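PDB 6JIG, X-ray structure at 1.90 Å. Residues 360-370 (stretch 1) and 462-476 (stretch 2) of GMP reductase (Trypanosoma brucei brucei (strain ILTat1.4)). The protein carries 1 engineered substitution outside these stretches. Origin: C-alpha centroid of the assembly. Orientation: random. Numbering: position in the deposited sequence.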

ATOM      1  N   ILE A 360      12.947 -23.520 -19.156  1.00 32.61           N
ATOM      2  CA  ILE A 360      13.984 -24.465 -19.565  1.00 32.22           C
ATOM      3  C   ILE A 360      13.479 -25.366 -20.685  1.00 30.84           C
ATOM      4  O   ILE A 360      14.182 -25.599 -21.680  1.00 30.67           O
ATOM      5  CB  ILE A 360      14.465 -25.274 -18.345  1.00 32.65           C
ATOM      6  CG1 ILE A 360      15.119 -24.335 -17.326  1.00 34.40           C
ATOM      7  CG2 ILE A 360      15.434 -26.384 -18.794  1.00 31.64           C
ATOM      8  CD1 ILE A 360      15.570 -25.035 -16.032  1.00 37.42           C
ATOM      9  N   SER A 361      12.250 -25.891 -20.550  1.00 30.99           N
ATOM     10  CA  SER A 361      11.675 -26.675 -21.642  1.00 30.53           C
ATOM     11  C   SER A 361      11.631 -25.871 -22.935  1.00 31.95           C
ATOM     12  O   SER A 361      11.915 -26.400 -24.016  1.00 30.63           O
ATOM     13  CB  SER A 361      10.264 -27.162 -21.292  1.00 29.87           C
ATOM     14  OG  SER A 361      10.210 -27.856 -20.048  1.00 34.88           O
ATOM     15  N   LYS A 362      11.248 -24.594 -22.855  1.00 30.06           N
ATOM     16  CA  LYS A 362      11.190 -23.791 -24.069  1.00 29.53           C
ATOM     17  C   LYS A 362      12.576 -23.592 -24.667  1.00 32.32           C
ATOM     18  O   LYS A 362      12.745 -23.645 -25.890  1.00 30.38           O
ATOM     19  CB  LYS A 362      10.541 -22.431 -23.773  1.00 29.03           C
ATOM     20  CG  LYS A 362       9.103 -22.549 -23.259  1.00 27.92           C
ATOM     21  CD  LYS A 362       8.516 -21.159 -22.864  1.00 28.35           C
ATOM     22  CE  LYS A 362       7.239 -21.324 -22.045  1.00 31.29           C
ATOM     23  NZ  LYS A 362       6.624 -19.977 -21.731  1.00 32.75           N
ATOM     24  N   ALA A 363      13.573 -23.326 -23.823  1.00 31.22           N
ATOM     25  CA  ALA A 363      14.924 -23.105 -24.332  1.00 30.87           C
ATOM     26  C   ALA A 363      15.445 -24.342 -25.065  1.00 30.49           C
ATOM     27  O   ALA A 363      15.986 -24.240 -26.172  1.00 31.82           O
ATOM     28  CB  ALA A 363      15.852 -22.721 -23.180  1.00 30.06           C
ATOM     29  N   ILE A 364      15.275 -25.521 -24.462  1.00 30.73           N
ATOM     30  CA  ILE A 364      15.680 -26.769 -25.117  1.00 31.09           C
ATOM     31  C   ILE A 364      14.864 -26.993 -26.387  1.00 31.10           C
ATOM     32  O   ILE A 364      15.405 -27.361 -27.436  1.00 31.50           O
ATOM     33  CB  ILE A 364      15.535 -27.967 -24.152  1.00 33.96           C
ATOM     34  CG1 ILE A 364      16.321 -27.745 -22.860  1.00 33.80           C
ATOM     35  CG2 ILE A 364      15.973 -29.251 -24.838  1.00 34.12           C
ATOM     36  CD1 ILE A 364      17.818 -27.535 -23.071  1.00 35.29           C
ATOM     37  N   GLY A 365      13.544 -26.781 -26.312  1.00 33.05           N
ATOM     38  CA  GLY A 365      12.717 -26.866 -27.508  1.00 32.54           C
ATOM     39  C   GLY A 365      13.124 -25.915 -28.619  1.00 35.24           C
ATOM     40  O   GLY A 365      12.955 -26.229 -29.804  1.00 34.41           O
ATOM     41  N   ALA A 366      13.658 -24.743 -28.269  1.00 30.44           N
ATOM     42  CA  ALA A 366      14.133 -23.814 -29.285  1.00 33.29           C
ATOM     43  C   ALA A 366      15.524 -24.178 -29.820  1.00 35.48           C
ATOM     44  O   ALA A 366      16.069 -23.438 -30.647  1.00 37.12           O
ATOM     45  CB  ALA A 366      14.153 -22.385 -28.722  1.00 33.72           C
ATOM     46  N   GLY A 367      16.112 -25.285 -29.377  1.00 32.71           N
ATOM     47  CA  GLY A 367      17.380 -25.751 -29.923  1.00 30.92           C
ATOM     48  C   GLY A 367      18.550 -25.748 -28.963  1.00 31.62           C
ATOM     49  O   GLY A 367      19.614 -26.258 -29.334  1.00 32.96           O
ATOM     50  N   ALA A 368      18.430 -25.177 -27.761  1.00 31.34           N
ATOM     51  CA  ALA A 368      19.584 -25.158 -26.857  1.00 32.57           C
ATOM     52  C   ALA A 368      19.916 -26.559 -26.363  1.00 33.22           C
ATOM     53  O   ALA A 368      19.027 -27.375 -26.130  1.00 31.88           O
ATOM     54  CB  ALA A 368      19.329 -24.266 -25.644  1.00 31.56           C
ATOM     55  N   ASP A 369      21.218 -26.825 -26.170  1.00 30.66           N
ATOM     56  CA  ASP A 369      21.625 -28.088 -25.554  1.00 35.73           C
ATOM     57  C   ASP A 369      21.677 -28.023 -24.039  1.00 32.68           C
ATOM     58  O   ASP A 369      21.430 -29.043 -23.375  1.00 33.89           O
ATOM     59  CB  ASP A 369      22.992 -28.531 -26.106  1.00 33.71           C
ATOM     60  CG  ASP A 369      22.957 -28.665 -27.604  1.00 37.93           C
ATOM     61  OD1 ASP A 369      22.355 -29.639 -28.080  1.00 41.75           O
ATOM     62  OD2 ASP A 369      23.414 -27.736 -28.302  1.00 50.00           O
ATOM     63  N   THR A 370      21.998 -26.861 -23.481  1.00 30.19           N
ATOM     64  CA  THR A 370      21.986 -26.647 -22.042  1.00 30.69           C
ATOM     65  C   THR A 370      21.400 -25.270 -21.757  1.00 32.80           C
ATOM     66  O   THR A 370      21.265 -24.428 -22.651  1.00 31.04           O
ATOM     67  CB  THR A 370      23.391 -26.702 -21.419  1.00 30.24           C
ATOM     68  OG1 THR A 370      24.230 -25.739 -22.068  1.00 32.22           O
ATOM     69  CG2 THR A 370      24.014 -28.110 -21.529  1.00 29.58           C
ATOM     70  N   SER A 462      14.164 -37.826 -25.542  1.00 37.26           N
ATOM     71  CA  SER A 462      15.562 -37.421 -25.491  1.00 34.29           C
ATOM     72  C   SER A 462      15.642 -35.924 -25.756  1.00 35.22           C
ATOM     73  O   SER A 462      14.681 -35.305 -26.226  1.00 35.38           O
ATOM     74  CB  SER A 462      16.407 -38.172 -26.527  1.00 38.37           C
ATOM     75  OG  SER A 462      16.070 -37.737 -27.840  1.00 37.33           O
ATOM     76  N   ILE A 463      16.809 -35.347 -25.458  1.00 36.23           N
ATOM     77  CA  ILE A 463      17.029 -33.923 -25.737  1.00 36.92           C
ATOM     78  C   ILE A 463      16.957 -33.657 -27.239  1.00 37.35           C
ATOM     79  O   ILE A 463      16.338 -32.681 -27.681  1.00 34.02           O
ATOM     80  CB  ILE A 463      18.380 -33.466 -25.143  1.00 35.17           C
ATOM     81  CG1 ILE A 463      18.374 -33.599 -23.623  1.00 34.92           C
ATOM     82  CG2 ILE A 463      18.725 -32.014 -25.570  1.00 35.17           C
ATOM     83  CD1 ILE A 463      17.330 -32.751 -22.926  1.00 38.82           C
ATOM     84  N   GLU A 464      17.600 -34.513 -28.052  1.00 35.30           N
ATOM     85  CA  GLU A 464      17.553 -34.315 -29.505  1.00 36.11           C
ATOM     86  C   GLU A 464      16.128 -34.418 -30.036  1.00 36.33           C
ATOM     87  O   GLU A 464      15.756 -33.702 -30.976  1.00 38.65           O
ATOM     88  CB  GLU A 464      18.448 -35.328 -30.232  1.00 35.51           C
ATOM     89  N   GLU A 465      15.330 -35.332 -29.483  1.00 37.51           N
ATOM     90  CA  GLU A 465      13.925 -35.408 -29.880  1.00 37.90           C
ATOM     91  C   GLU A 465      13.162 -34.160 -29.446  1.00 37.55           C
ATOM     92  O   GLU A 465      12.274 -33.684 -30.164  1.00 36.16           O
ATOM     93  CB  GLU A 465      13.269 -36.651 -29.281  1.00 38.46           C
ATOM     94  CG  GLU A 465      13.602 -37.947 -30.004  1.00 41.84           C
ATOM     95  CD  GLU A 465      12.924 -39.161 -29.373  1.00 49.50           C
ATOM     96  OE1 GLU A 465      11.877 -38.991 -28.700  1.00 44.31           O
ATOM     97  OE2 GLU A 465      13.434 -40.291 -29.564  1.00 53.26           O
ATOM     98  N   MET A 466      13.473 -33.634 -28.260  1.00 37.27           N
ATOM     99  CA  MET A 466      12.835 -32.399 -27.808  1.00 36.19           C
ATOM    100  C   MET A 466      13.133 -31.258 -28.770  1.00 36.03           C
ATOM    101  O   MET A 466      12.241 -30.473 -29.123  1.00 35.37           O
ATOM    102  CB  MET A 466      13.315 -32.063 -26.391  1.00 34.27           C
ATOM    103  CG  MET A 466      12.652 -30.832 -25.776  1.00 34.22           C
ATOM    104  SD  MET A 466      10.881 -31.064 -25.597  1.00 35.08           S
ATOM    105  CE  MET A 466      10.441 -29.598 -24.647  1.00 35.39           C
ATOM    106  N   GLN A 467      14.380 -31.156 -29.219  1.00 36.36           N
ATOM    107  CA  GLN A 467      14.757 -30.090 -30.142  1.00 36.40           C
ATOM    108  C   GLN A 467      14.100 -30.276 -31.502  1.00 39.62           C
ATOM    109  O   GLN A 467      13.703 -29.297 -32.141  1.00 37.12           O
ATOM    110  CB  GLN A 467      16.278 -30.042 -30.277  1.00 35.98           C
ATOM    111  CG  GLN A 467      16.980 -29.734 -28.962  1.00 34.66           C
ATOM    112  CD  GLN A 467      18.463 -30.020 -29.027  1.00 39.45           C
ATOM    113  OE1 GLN A 467      18.916 -30.833 -29.835  1.00 38.48           O
ATOM    114  NE2 GLN A 467      19.225 -29.366 -28.165  1.00 34.39           N
ATOM    115  N   ARG A 468      13.951 -31.523 -31.957  1.00 38.13           N
ATOM    116  CA  ARG A 468      13.375 -31.745 -33.283  1.00 38.68           C
ATOM    117  C   ARG A 468      11.852 -31.630 -33.277  1.00 36.30           C
ATOM    118  O   ARG A 468      11.267 -31.113 -34.233  1.00 40.69           O
ATOM    119  CB  ARG A 468      13.785 -33.122 -33.820  1.00 37.73           C
ATOM    120  N   ARG A 469      11.198 -32.079 -32.212  1.00 35.75           N
ATOM    121  CA  ARG A 469       9.747 -32.227 -32.218  1.00 37.51           C
ATOM    122  C   ARG A 469       8.998 -31.005 -31.697  1.00 38.82           C
ATOM    123  O   ARG A 469       7.812 -30.850 -32.001  1.00 36.62           O
ATOM    124  CB  ARG A 469       9.341 -33.449 -31.394  1.00 38.31           C
ATOM    125  CG  ARG A 469       9.592 -34.746 -32.139  1.00 42.21           C
ATOM    126  CD  ARG A 469       9.509 -35.989 -31.271  1.00 41.75           C
ATOM    127  NE  ARG A 469      10.136 -37.094 -32.009  1.00 48.94           N
ATOM    128  CZ  ARG A 469      10.289 -38.335 -31.560  1.00 54.16           C
ATOM    129  NH1 ARG A 469       9.855 -38.668 -30.354  1.00 56.29           N
ATOM    130  NH2 ARG A 469      10.882 -39.247 -32.323  1.00 56.76           N
ATOM    131  N   THR A 470       9.644 -30.145 -30.918  1.00 35.96           N
ATOM    132  CA  THR A 470       8.913 -29.059 -30.281  1.00 33.93           C
ATOM    133  C   THR A 470       8.371 -28.080 -31.318  1.00 31.51           C
ATOM    134  O   THR A 470       9.048 -27.721 -32.286  1.00 33.88           O
ATOM    135  CB  THR A 470       9.802 -28.336 -29.266  1.00 34.21           C
ATOM    136  OG1 THR A 470       9.991 -29.192 -28.131  1.00 32.87           O
ATOM    137  CG2 THR A 470       9.136 -27.036 -28.777  1.00 32.62           C
ATOM    138  N   ARG A 471       7.121 -27.686 -31.121  1.00 32.60           N
ATOM    139  CA  ARG A 471       6.461 -26.643 -31.890  1.00 34.76           C
ATOM    140  C   ARG A 471       5.911 -25.629 -30.906  1.00 31.12           C
ATOM    141  O   ARG A 471       5.407 -26.001 -29.847  1.00 32.13           O
ATOM    142  CB  ARG A 471       5.314 -27.199 -32.749  1.00 36.47           C
ATOM    143  CG  ARG A 471       5.746 -28.297 -33.713  1.00 38.32           C
ATOM    144  CD  ARG A 471       6.658 -27.749 -34.812  1.00 43.33           C
ATOM    145  NE  ARG A 471       6.994 -28.794 -35.776  1.00 48.67           N
ATOM    146  CZ  ARG A 471       8.111 -29.515 -35.735  1.00 49.47           C
ATOM    147  NH1 ARG A 471       9.019 -29.289 -34.793  1.00 44.09           N
ATOM    148  NH2 ARG A 471       8.328 -30.457 -36.643  1.00 55.71           N
ATOM    149  N   PHE A 472       6.011 -24.354 -31.253  1.00 32.46           N
ATOM    150  CA  PHE A 472       5.567 -23.283 -30.379  1.00 33.19           C
ATOM    151  C   PHE A 472       4.297 -22.629 -30.915  1.00 32.49           C
ATOM    152  O   PHE A 472       4.036 -22.632 -32.120  1.00 31.65           O
ATOM    153  CB  PHE A 472       6.638 -22.195 -30.240  1.00 30.57           C
ATOM    154  CG  PHE A 472       7.893 -22.657 -29.534  1.00 30.70           C
ATOM    155  CD1 PHE A 472       7.886 -22.889 -28.169  1.00 30.71           C
ATOM    156  CD2 PHE A 472       9.068 -22.836 -30.238  1.00 31.75           C
ATOM    157  CE1 PHE A 472       9.042 -23.290 -27.510  1.00 32.05           C
ATOM    158  CE2 PHE A 472      10.230 -23.240 -29.592  1.00 32.17           C
ATOM    159  CZ  PHE A 472      10.214 -23.468 -28.228  1.00 29.99           C
ATOM    160  N   VAL A 473       3.540 -22.042 -29.996  1.00 31.00           N
ATOM    161  CA  VAL A 473       2.454 -21.119 -30.323  1.00 31.40           C
ATOM    162  C   VAL A 473       2.680 -19.834 -29.542  1.00 31.29           C
ATOM    163  O   VAL A 473       3.054 -19.864 -28.363  1.00 32.27           O
ATOM    164  CB  VAL A 473       1.067 -21.745 -30.024  1.00 33.12           C
ATOM    165  CG1 VAL A 473       0.967 -22.240 -28.571  1.00 30.66           C
ATOM    166  CG2 VAL A 473      -0.057 -20.760 -30.338  1.00 32.80           C
ATOM    167  N   ARG A 474       2.491 -18.700 -30.213  1.00 33.00           N
ATOM    168  CA  ARG A 474       2.696 -17.395 -29.606  1.00 32.28           C
ATOM    169  C   ARG A 474       1.456 -16.986 -28.818  1.00 36.44           C
ATOM    170  O   ARG A 474       0.333 -17.307 -29.206  1.00 35.09           O
ATOM    171  CB  ARG A 474       3.010 -16.391 -30.714  1.00 36.65           C
ATOM    172  CG  ARG A 474       3.207 -14.980 -30.276  1.00 39.28           C
ATOM    173  CD  ARG A 474       3.954 -14.245 -31.364  1.00 37.81           C
ATOM    174  NE  ARG A 474       3.925 -12.814 -31.136  1.00 41.64           N
ATOM    175  CZ  ARG A 474       4.262 -11.939 -32.068  1.00 38.85           C
ATOM    176  NH1 ARG A 474       4.632 -12.383 -33.269  1.00 39.79           N
ATOM    177  NH2 ARG A 474       4.220 -10.644 -31.801  1.00 47.54           N
ATOM    178  N   MET A 475       1.654 -16.337 -27.671  1.00 35.10           N
ATOM    179  CA  MET A 475       0.525 -15.841 -26.895  1.00 37.43           C
ATOM    180  C   MET A 475       0.636 -14.333 -26.713  1.00 37.81           C
ATOM    181  O   MET A 475       1.736 -13.767 -26.737  1.00 38.80           O
ATOM    182  CB  MET A 475       0.394 -16.555 -25.519  1.00 39.82           C
ATOM    183  CG  MET A 475       1.676 -16.741 -24.726  1.00 41.30           C
ATOM    184  SD  MET A 475       1.336 -17.521 -23.116  1.00 40.33           S
ATOM    185  CE  MET A 475       3.006 -17.766 -22.504  1.00 37.46           C
ATOM    186  N   THR A 476      -0.523 -13.674 -26.611  1.00 34.96           N
ATOM    187  CA  THR A 476      -0.578 -12.259 -26.265  1.00 35.69           C
ATOM    188  C   THR A 476      -0.399 -12.090 -24.755  1.00 38.73           C
ATOM    189  O   THR A 476      -0.284 -13.063 -23.998  1.00 39.89           O
ATOM    190  CB  THR A 476      -1.910 -11.644 -26.702  1.00 37.33           C
ATOM    191  OG1 THR A 476      -2.937 -12.132 -25.830  1.00 35.41           O
ATOM    192  CG2 THR A 476      -2.245 -12.032 -28.143  1.00 35.32           C
TER

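The N-to-C directions of the helix ending at Gly365 and helix 463-469 are 79° apart, their axes approaching to 8.6 Å, and the contact centres on glycine. Gly365 CA lies 4.6 Å from Gln467 CA and 4.0 Å from Met466 O, so the two backbones come close; Thr470 OG1 makes a side-chain contact with Gly365 CA at 3.6 Å. A CB here would point toward stretch 2, and its ideal position is only 2.7 Å from Thr470 CG2, a clash; the absence of a side chain is what lets the chains come so close.

Apolar side chains fill the space around this point. Ile364, with both chi angles near -60° (m), places CG2 3.8 Å from Met466 CG and 4.0 Å from Ile463 CG2. Met466 points toward stretch 1, and its flexible, unbranched chain carries CE to 3.6 Å from Ser361 O. Phe472, in the strand that follows, also points toward the first helix. Its ring edge meets the backbone of the last turn, with CZ 3.5 Å from Lys362 O and 3.7 Å from Ala366 N, while CE2 packs 4.1 Å from the small Ala366 CB. Thr470, just past the second helix, turns its hydroxyl back on its own chain: OG1 donates to Met466 O at 2.8 Å, satisfying a polar group within a buried site.

Toward the polar edge, the first helix ends in a Schellman motif. Gly367 adopts a phi of 115°, where a CB would be jammed against the preceding carbonyl oxygen, so glycine again suits its place. The turn presents acceptors to Gln467, whose long side chain combines both characters: its CG lies 4.3 Å from Ile364 CG2 and 3.2 Å from Ile364 O, while NE2 donates to Ala368 O at 2.9 Å and to Asp369 OD1 at 3.1 Å. One amide nitrogen, with two hydrogens, thus ties together a backbone carbonyl and a carboxylate. Together the stretches bury 538 Å², both sides summed.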